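Local structure of isoaspartyl dipeptidase (7CDH) at residues H63-G68 / L106-A111; T77-I82 / Y110-S115; V154-I159 / S283-G288. The protein probably hydrolyses isoaspartyl (beta-aspartyl) dipeptides at a two-zinc centre, as a metallopeptidase of the amidohydrolase family with a likely role in protein repair. All blocks are in the same frame, centred on the assembly; numbering follows the deposited sequence.

Contact 1: H63-G68 / L106-A111; sequences HITGGG and LENLYA. With ZN (zinc ion), chain L.
T65 and I64 lean on L109 and N108 where a TIM-barrel loop, just beyond the HxH pair of zinc ligands that follows the first barrel strand, meets helix 106-118 on the outside of the barrel. The T65 methyl points at the helix backbone: CG2 lies closest to CA of L109, at 3.4 Å, with CD1 of the same leucine a little further off at 4.0 Å. With chi1 at 68°, OG1 sits between the backbone N and the carbonyl carbon, which leaves CG2 as the branch presented to the helix. N108 runs past the same threonine at a slant, the end of its side chain alongside CB and CG2. I64 and L109 meet at about a right angle, CG1 of I64 touching CD1 of L109 at 3.5 Å, while CD1 of I64 reaches further over the helix toward O of L109. No hydrogen bond crosses the contact; I64 against L109 is its apolar part, and L109 also rests on I125 of strand 122-127. A type I turn from H63 to G66, closed by G66 N to H63 O at 3.0 Å, sends I64 and T65 to the helix and leaves H63 facing the other way, into the barrel. There its ring is fixed by a hydrogen bond from ND1 to C96 O, and NE2 binds the zinc ion of chain L at 2.3 Å.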
loop_
_atom_site.group_PDB
_atom_site.type_symbol
_atom_site.label_atom_id
_atom_site.label_comp_id
_atom_site.label_asym_id
_atom_site.label_seq_id
_atom_site.Cartn_x
_atom_site.Cartn_y
_atom_site.Cartn_z
ATOM N N HIS A 63 -24.599 15.066 15.519
ATOM C CA HIS A 63 -24.365 14.341 14.254
ATOM C C HIS A 63 -24.756 15.270 13.129
ATOM O O HIS A 63 -25.779 15.027 12.578
ATOM C CB HIS A 63 -25.101 13.008 14.256
ATOM C CG HIS A 63 -24.556 12.109 15.312
ATOM N ND1 HIS A 63 -23.334 11.517 15.200
ATOM C CD2 HIS A 63 -25.032 11.747 16.525
ATOM C CE1 HIS A 63 -23.093 10.778 16.280
ATOM N NE2 HIS A 63 -24.117 10.902 17.112
ATOM N N ILE A 64 -23.952 16.298 12.853
ATOM C CA ILE A 64 -24.295 17.361 11.880
ATOM C C ILE A 64 -24.559 16.793 10.467
ATOM O O ILE A 64 -25.351 17.445 9.710
ATOM C CB ILE A 64 -23.220 18.450 11.875
ATOM C CG1 ILE A 64 -21.839 17.983 11.409
ATOM C CG2 ILE A 64 -23.159 19.101 13.242
ATOM C CD1 ILE A 64 -20.811 19.147 11.332
ATOM N N THR A 65 -23.973 15.653 10.082
ATOM C CA THR A 65 -24.167 15.104 8.711
ATOM C C THR A 65 -25.341 14.122 8.663
ATOM O O THR A 65 -25.692 13.680 7.571
ATOM C CB THR A 65 -22.920 14.426 8.146
ATOM O OG1 THR A 65 -22.670 13.240 8.885
ATOM C CG2 THR A 65 -21.731 15.347 8.142
ATOM N N GLY A 66 -25.967 13.841 9.788
ATOM C CA GLY A 66 -26.950 12.761 9.914
ATOM C C GLY A 66 -26.318 11.568 10.577
ATOM O O GLY A 66 -25.094 11.461 10.564
ATOM N N GLY A 67 -27.130 10.743 11.213
ATOM C CA GLY A 67 -26.682 9.478 11.810
ATOM C C GLY A 67 -27.698 8.381 11.606
ATOM O O GLY A 67 -28.222 8.221 10.477
ATOM N N GLY A 68 -27.987 7.633 12.640
ATOM C CA GLY A 68 -28.910 6.505 12.453
ATOM C C GLY A 68 -28.258 5.428 11.604
ATOM O O GLY A 68 -26.999 5.453 11.477
ATOM N N LEU A 106 -15.764 11.177 6.858
ATOM C CA LEU A 106 -15.159 12.295 7.604
ATOM C C LEU A 106 -15.146 13.544 6.726
ATOM O O LEU A 106 -15.331 14.651 7.267
ATOM C CB LEU A 106 -13.757 11.884 8.050
ATOM C CG LEU A 106 -13.726 10.916 9.230
ATOM C CD1 LEU A 106 -12.295 10.520 9.527
ATOM C CD2 LEU A 106 -14.374 11.545 10.455
ATOM N N GLU A 107 -14.956 13.400 5.421
ATOM C CA GLU A 107 -14.728 14.569 4.531
ATOM C C GLU A 107 -16.067 15.309 4.398
ATOM O O GLU A 107 -16.089 16.561 4.333
ATOM C CB GLU A 107 -14.175 14.149 3.164
ATOM C CG GLU A 107 -12.796 13.530 3.220
ATOM C CD GLU A 107 -12.723 12.061 3.636
ATOM O OE1 GLU A 107 -13.799 11.421 3.894
ATOM O OE2 GLU A 107 -11.570 11.563 3.753
ATOM N N ASN A 108 -17.153 14.554 4.411
ATOM C CA ASN A 108 -18.527 15.122 4.441
ATOM C C ASN A 108 -18.756 15.845 5.778
ATOM O O ASN A 108 -19.409 16.901 5.754
ATOM C CB ASN A 108 -19.536 14.014 4.192
ATOM C CG ASN A 108 -20.975 14.459 4.155
ATOM O OD1 ASN A 108 -21.801 13.889 4.891
ATOM N ND2 ASN A 108 -21.284 15.381 3.263
ATOM N N LEU A 109 -18.265 15.288 6.896
ATOM C CA LEU A 109 -18.407 15.891 8.233
ATOM C C LEU A 109 -17.735 17.261 8.246
ATOM O O LEU A 109 -18.303 18.205 8.786
ATOM C CB LEU A 109 -17.784 14.964 9.258
ATOM C CG LEU A 109 -17.730 15.550 10.663
ATOM C CD1 LEU A 109 -19.139 15.730 11.187
ATOM C CD2 LEU A 109 -16.921 14.667 11.590
ATOM N N TYR A 110 -16.553 17.337 7.659
ATOM C CA TYR A 110 -15.745 18.567 7.536
ATOM C C TYR A 110 -16.519 19.574 6.670
ATOM O O TYR A 110 -16.614 20.763 7.031
ATOM C CB TYR A 110 -14.387 18.188 6.932
ATOM C CG TYR A 110 -13.480 19.356 6.656
ATOM C CD1 TYR A 110 -12.675 19.847 7.656
ATOM C CD2 TYR A 110 -13.404 19.963 5.412
ATOM C CE1 TYR A 110 -11.839 20.934 7.457
ATOM C CE2 TYR A 110 -12.560 21.044 5.185
ATOM C CZ TYR A 110 -11.788 21.542 6.225
ATOM O OH TYR A 110 -10.920 22.587 6.108
ATOM N N ALA A 111 -16.968 19.121 5.494
ATOM C CA ALA A 111 -17.656 19.969 4.489
ATOM C C ALA A 111 -18.903 20.581 5.148
ATOM O O ALA A 111 -19.075 21.797 5.026
ATOM C CB ALA A 111 -18.005 19.180 3.239
HETATM ZN ZN ZN L . -23.928 10.427 19.387
#

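Contact 2: T77-I82 / Y110-S115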
loop_
_atom_site.group_PDB
_atom_site.type_symbol
_atom_site.label_atom_id
_atom_site.label_comp_id
_atom_site.label_asym_id
_atom_site.label_seq_id
_atom_site.Cartn_x
_atom_site.Cartn_y
_atom_site.Cartn_z
ATOM N N THR A 77 -30.612 9.210 9.283
ATOM C CA THR A 77 -31.336 10.463 9.586
ATOM C C THR A 77 -30.798 11.581 8.713
ATOM O O THR A 77 -29.681 11.518 8.211
ATOM C CB THR A 77 -31.233 10.818 11.071
ATOM O OG1 THR A 77 -29.848 11.076 11.272
ATOM C CG2 THR A 77 -31.776 9.737 11.980
ATOM N N PRO A 78 -31.590 12.651 8.525
ATOM C CA PRO A 78 -31.148 13.777 7.723
ATOM C C PRO A 78 -30.036 14.573 8.421
ATOM O O PRO A 78 -29.831 14.413 9.597
ATOM C CB PRO A 78 -32.414 14.619 7.478
ATOM C CG PRO A 78 -33.478 14.095 8.414
ATOM C CD PRO A 78 -32.976 12.790 8.999
ATOM N N GLU A 79 -29.353 15.420 7.654
ATOM C CA GLU A 79 -28.300 16.320 8.155
ATOM C C GLU A 79 -28.963 17.437 8.983
ATOM O O GLU A 79 -30.168 17.586 8.931
ATOM C CB GLU A 79 -27.393 16.740 6.994
ATOM C CG GLU A 79 -27.918 17.814 6.066
ATOM C CD GLU A 79 -26.868 18.390 5.116
ATOM O OE1 GLU A 79 -25.688 18.033 5.261
ATOM O OE2 GLU A 79 -27.214 19.210 4.239
ATOM N N LEU A 80 -28.189 18.117 9.818
ATOM C CA LEU A 80 -28.653 19.226 10.676
ATOM C C LEU A 80 -29.030 20.397 9.791
ATOM O O LEU A 80 -28.264 20.668 8.858
ATOM C CB LEU A 80 -27.490 19.641 11.570
ATOM C CG LEU A 80 -27.819 20.764 12.536
ATOM C CD1 LEU A 80 -28.785 20.271 13.598
ATOM C CD2 LEU A 80 -26.559 21.307 13.169
ATOM N N LYS A 81 -30.109 21.113 10.096
ATOM C CA LYS A 81 -30.389 22.408 9.404
ATOM C C LYS A 81 -29.860 23.535 10.301
ATOM O O LYS A 81 -30.091 23.459 11.513
ATOM C CB LYS A 81 -31.879 22.581 9.122
ATOM C CG LYS A 81 -32.677 21.317 8.812
ATOM C CD LYS A 81 -33.060 21.165 7.339
ATOM C CE LYS A 81 -34.387 21.797 6.963
ATOM N NZ LYS A 81 -35.466 21.443 7.920
ATOM N N ILE A 82 -29.162 24.529 9.753
ATOM C CA ILE A 82 -28.680 25.662 10.581
ATOM C C ILE A 82 -29.871 26.365 11.242
ATOM O O ILE A 82 -29.735 26.790 12.406
ATOM C CB ILE A 82 -27.821 26.676 9.823
ATOM C CG1 ILE A 82 -27.277 27.672 10.847
ATOM C CG2 ILE A 82 -28.581 27.368 8.688
ATOM C CD1 ILE A 82 -25.937 28.255 10.491
ATOM N N TYR A 110 -16.553 17.337 7.659
ATOM C CA TYR A 110 -15.745 18.567 7.536
ATOM C C TYR A 110 -16.519 19.574 6.670
ATOM O O TYR A 110 -16.614 20.763 7.031
ATOM C CB TYR A 110 -14.387 18.188 6.932
ATOM C CG TYR A 110 -13.480 19.356 6.656
ATOM C CD1 TYR A 110 -12.675 19.847 7.656
ATOM C CD2 TYR A 110 -13.404 19.963 5.412
ATOM C CE1 TYR A 110 -11.839 20.934 7.457
ATOM C CE2 TYR A 110 -12.560 21.044 5.185
ATOM C CZ TYR A 110 -11.788 21.542 6.225
ATOM O OH TYR A 110 -10.920 22.587 6.108
ATOM N N ALA A 111 -16.968 19.121 5.494
ATOM C CA ALA A 111 -17.656 19.969 4.489
ATOM C C ALA A 111 -18.903 20.581 5.148
ATOM O O ALA A 111 -19.075 21.797 5.026
ATOM C CB ALA A 111 -18.005 19.180 3.239
ATOM N N LYS A 112 -19.731 19.756 5.798
ATOM C CA LYS A 112 -20.919 20.202 6.571
ATOM C C LYS A 112 -20.510 21.210 7.651
ATOM O O LYS A 112 -21.117 22.291 7.678
ATOM C CB LYS A 112 -21.640 19.031 7.223
ATOM C CG LYS A 112 -22.904 19.411 7.978
ATOM C CD LYS A 112 -23.831 20.308 7.196
ATOM C CE LYS A 112 -25.270 20.170 7.644
ATOM N NZ LYS A 112 -26.156 21.148 6.963
ATOM N N ALA A 113 -19.470 20.918 8.440
ATOM C CA ALA A 113 -18.962 21.855 9.471
ATOM C C ALA A 113 -18.584 23.195 8.826
ATOM O O ALA A 113 -18.794 24.256 9.458
ATOM C CB ALA A 113 -17.814 21.273 10.257
ATOM N N LYS A 114 -18.053 23.168 7.618
ATOM C CA LYS A 114 -17.603 24.406 6.915
ATOM C C LYS A 114 -18.813 25.187 6.412
ATOM O O LYS A 114 -18.746 26.440 6.442
ATOM C CB LYS A 114 -16.707 24.110 5.714
ATOM C CG LYS A 114 -15.275 23.805 6.094
ATOM C CD LYS A 114 -14.591 25.020 6.563
ATOM C CE LYS A 114 -13.098 24.896 6.635
ATOM N NZ LYS A 114 -12.473 26.173 6.225
ATOM N N SER A 115 -19.868 24.500 5.975
ATOM C CA SER A 115 -21.034 25.218 5.429
ATOM C C SER A 115 -21.862 25.809 6.584
ATOM O O SER A 115 -22.345 26.954 6.419
ATOM C CB SER A 115 -21.844 24.392 4.475
ATOM O OG SER A 115 -22.466 23.344 5.139
#
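The carboxylate of E79 has the end of K112 lying across one of its faces: CE and NZ both stand above the plane of CD, OE1 and OE2, with NZ 3.4 Å from CD. This joins the loop that follows the first strand of the TIM barrel to the outer helix 106-118. The Y110 ring takes no part in the contact with the loop: CG of K114 lies 3.9 Å above one face, offset toward its rim, and V146 of the third subunit packs on the tyrosine. E79 and K112 form a salt bridge, NZ to OE2 at 3.5 Å, with the ammonium over the carboxylate rather than beside it. CG of K112 is anti to its backbone N (chi1 -177°), and a bend at chi2 (48°) turns the otherwise extended chain over the carboxylate, OE1 of E79 lying 3.2 Å from CE. With a methionine in place of K112, the carbonyl of L80 would probably lose its donor and the E79 carboxylate its nearby positive charge. That donor is the direct tie to the loop backbone: K112 NZ reaches L80 O at 2.9 Å, with a C=O...N angle of 171°.

Contact 3: V154-I159 / S283-G288; sequences VGEIAI and SSDGQG. With ZN (zinc ion), chain L; ZN (zinc ion), chain K.
E156 and D285 meet through metal, not through each other. E156 sits on barrel strand 151-159, D285 in the loop after strand 280-283, and together they hold part of the two-zinc centre at the mouth of the TIM barrel. In the coordination, E156 is the bridge: OE2 binds the zinc ion of chain L at 2.0 Å and OE1 binds that of chain K at 2.2 Å, one oxygen to each metal. OD1 of D285 binds the chain L zinc at 2.4 Å, coming from nearly the opposite side to OE2, with an OE2-zinc-OD1 angle of about 165°. H61 and H63 complete this first site, while H195 and H224 join E156 at the second. A cis peptide precedes E156, whose side chain then runs extended beyond CG (chi2 167°) and sets its carboxylate across the two metals.

No hydrogen bond crosses the contact; those within the loop shape the backbone around D285. A type II turn from D285 to G288 is closed by G288 N to D285 O at 3.0 Å, and a weak bond links G286 N to S284 OG, which is itself tied to D59.

Electrostatically, the two acidic oxygens OE2 of E156 and OD1 of D285 stand 4.4 Å apart with the zinc between them, and the cation probably offsets their mutual repulsion.

A glutamate occupies the bridging place that a carboxylated lysine fills in many amidohydrolases. The zinc ions lie 3.2 Å apart across this bridge, consistent with a metal-bound water or hydroxide as nucleophile, as in binuclear relatives, and probably with hydrolysis of an isoaspartyl bond.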
loop_
_atom_site.group_PDB
_atom_site.type_symbol
_atom_site.label_atom_id
_atom_site.label_comp_id
_atom_site.label_asym_id
_atom_site.label_seq_id
_atom_site.Cartn_x
_atom_site.Cartn_y
_atom_site.Cartn_z
ATOM N N VAL A 154 -10.994 12.826 19.004
ATOM C CA VAL A 154 -11.467 11.575 18.378
ATOM C C VAL A 154 -12.728 11.172 19.116
ATOM O O VAL A 154 -12.802 11.394 20.311
ATOM C CB VAL A 154 -10.413 10.468 18.440
ATOM C CG1 VAL A 154 -10.110 10.076 19.882
ATOM C CG2 VAL A 154 -10.839 9.254 17.605
ATOM N N GLY A 155 -13.706 10.664 18.393
ATOM C CA GLY A 155 -15.027 10.372 18.942
ATOM C C GLY A 155 -16.023 10.110 17.827
ATOM O O GLY A 155 -15.725 10.402 16.677
ATOM N N GLU A 156 -17.177 9.537 18.200
ATOM C CA GLU A 156 -17.365 9.071 19.561
ATOM C C GLU A 156 -17.029 7.571 19.610
ATOM O O GLU A 156 -17.715 6.786 18.973
ATOM C CB GLU A 156 -18.759 9.416 20.092
ATOM C CG GLU A 156 -19.878 9.150 19.130
ATOM C CD GLU A 156 -21.302 9.171 19.668
ATOM O OE1 GLU A 156 -21.553 8.907 20.896
ATOM O OE2 GLU A 156 -22.178 9.520 18.841
ATOM N N ILE A 157 -15.986 7.197 20.340
ATOM C CA ILE A 157 -15.512 5.795 20.485
ATOM C C ILE A 157 -16.486 5.062 21.398
ATOM O O ILE A 157 -16.726 5.536 22.491
ATOM C CB ILE A 157 -14.088 5.803 21.043
ATOM C CG1 ILE A 157 -13.148 6.473 20.043
ATOM C CG2 ILE A 157 -13.641 4.410 21.415
ATOM C CD1 ILE A 157 -11.739 6.567 20.554
ATOM N N ALA A 158 -17.070 3.972 20.937
ATOM C CA ALA A 158 -18.043 3.191 21.714
ATOM C C ALA A 158 -17.285 2.253 22.642
ATOM O O ALA A 158 -16.377 1.548 22.181
ATOM C CB ALA A 158 -18.981 2.427 20.811
ATOM N N ILE A 159 -17.698 2.246 23.901
ATOM C CA ILE A 159 -17.294 1.254 24.940
ATOM C C ILE A 159 -18.574 0.794 25.624
ATOM O O ILE A 159 -19.543 1.565 25.649
ATOM C CB ILE A 159 -16.311 1.903 25.924
ATOM C CG1 ILE A 159 -16.884 3.220 26.470
ATOM C CG2 ILE A 159 -14.967 2.116 25.243
ATOM C CD1 ILE A 159 -16.199 3.733 27.699
ATOM N N SER A 283 -25.618 17.594 26.030
ATOM C CA SER A 283 -25.569 17.588 24.546
ATOM C C SER A 283 -26.876 17.021 23.975
ATOM O O SER A 283 -27.506 16.152 24.622
ATOM C CB SER A 283 -24.358 16.819 24.084
ATOM O OG SER A 283 -24.477 15.436 24.398
ATOM N N SER A 284 -27.278 17.476 22.794
ATOM C CA SER A 284 -28.548 17.032 22.157
ATOM C C SER A 284 -28.397 15.609 21.668
ATOM O O SER A 284 -29.403 14.844 21.728
ATOM C CB SER A 284 -28.938 17.905 21.025
ATOM O OG SER A 284 -27.843 18.096 20.141
ATOM N N ASP A 285 -27.200 15.275 21.184
ATOM C CA ASP A 285 -27.017 14.115 20.279
ATOM C C ASP A 285 -27.900 14.348 19.042
ATOM O O ASP A 285 -28.624 13.430 18.623
ATOM C CB ASP A 285 -27.383 12.821 21.003
ATOM C CG ASP A 285 -26.652 11.629 20.435
ATOM O OD1 ASP A 285 -25.794 11.871 19.599
ATOM O OD2 ASP A 285 -26.905 10.482 20.875
ATOM N N GLY A 286 -27.912 15.579 18.548
ATOM C CA GLY A 286 -28.851 16.005 17.503
ATOM C C GLY A 286 -28.644 15.194 16.241
ATOM O O GLY A 286 -27.476 14.939 15.940
ATOM N N GLN A 287 -29.740 14.851 15.546
ATOM C CA GLN A 287 -29.801 13.969 14.340
ATOM C C GLN A 287 -29.438 12.517 14.702
ATOM O O GLN A 287 -29.445 11.668 13.804
ATOM C CB GLN A 287 -28.917 14.515 13.223
ATOM C CG GLN A 287 -29.143 15.993 13.001
ATOM C CD GLN A 287 -30.609 16.311 12.819
ATOM O OE1 GLN A 287 -31.200 17.115 13.538
ATOM N NE2 GLN A 287 -31.220 15.660 11.850
ATOM N N GLY A 288 -29.118 12.237 15.966
ATOM C CA GLY A 288 -28.869 10.871 16.446
ATOM C C GLY A 288 -30.115 10.019 16.283
ATOM O O GLY A 288 -31.195 10.594 15.996
HETATM ZN ZN ZN L . -23.928 10.427 19.387
HETATM ZN ZN ZN K . -23.523 7.958 21.409
#

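Overall arrangement
All three contacts belong to the amidohydrolase TIM barrel. Along the chain come 63-68 and 77-82, both in the long loop after strand 61-62, then helix 106-118, which contacts 1 and 2 share, and last strand 151-159 with the loop after strand 280-283. The centres of contacts 1 and 2 lie about 6 Å apart, while contact 3 is about 12 Å from the first and 15 Å from the second. T77 OG1 bonds both G67 N and Q287 O, so it joins all three. The loop that supplies a zinc ligand at one end is thus held to an outer helix and to the neighbouring metal-binding loop.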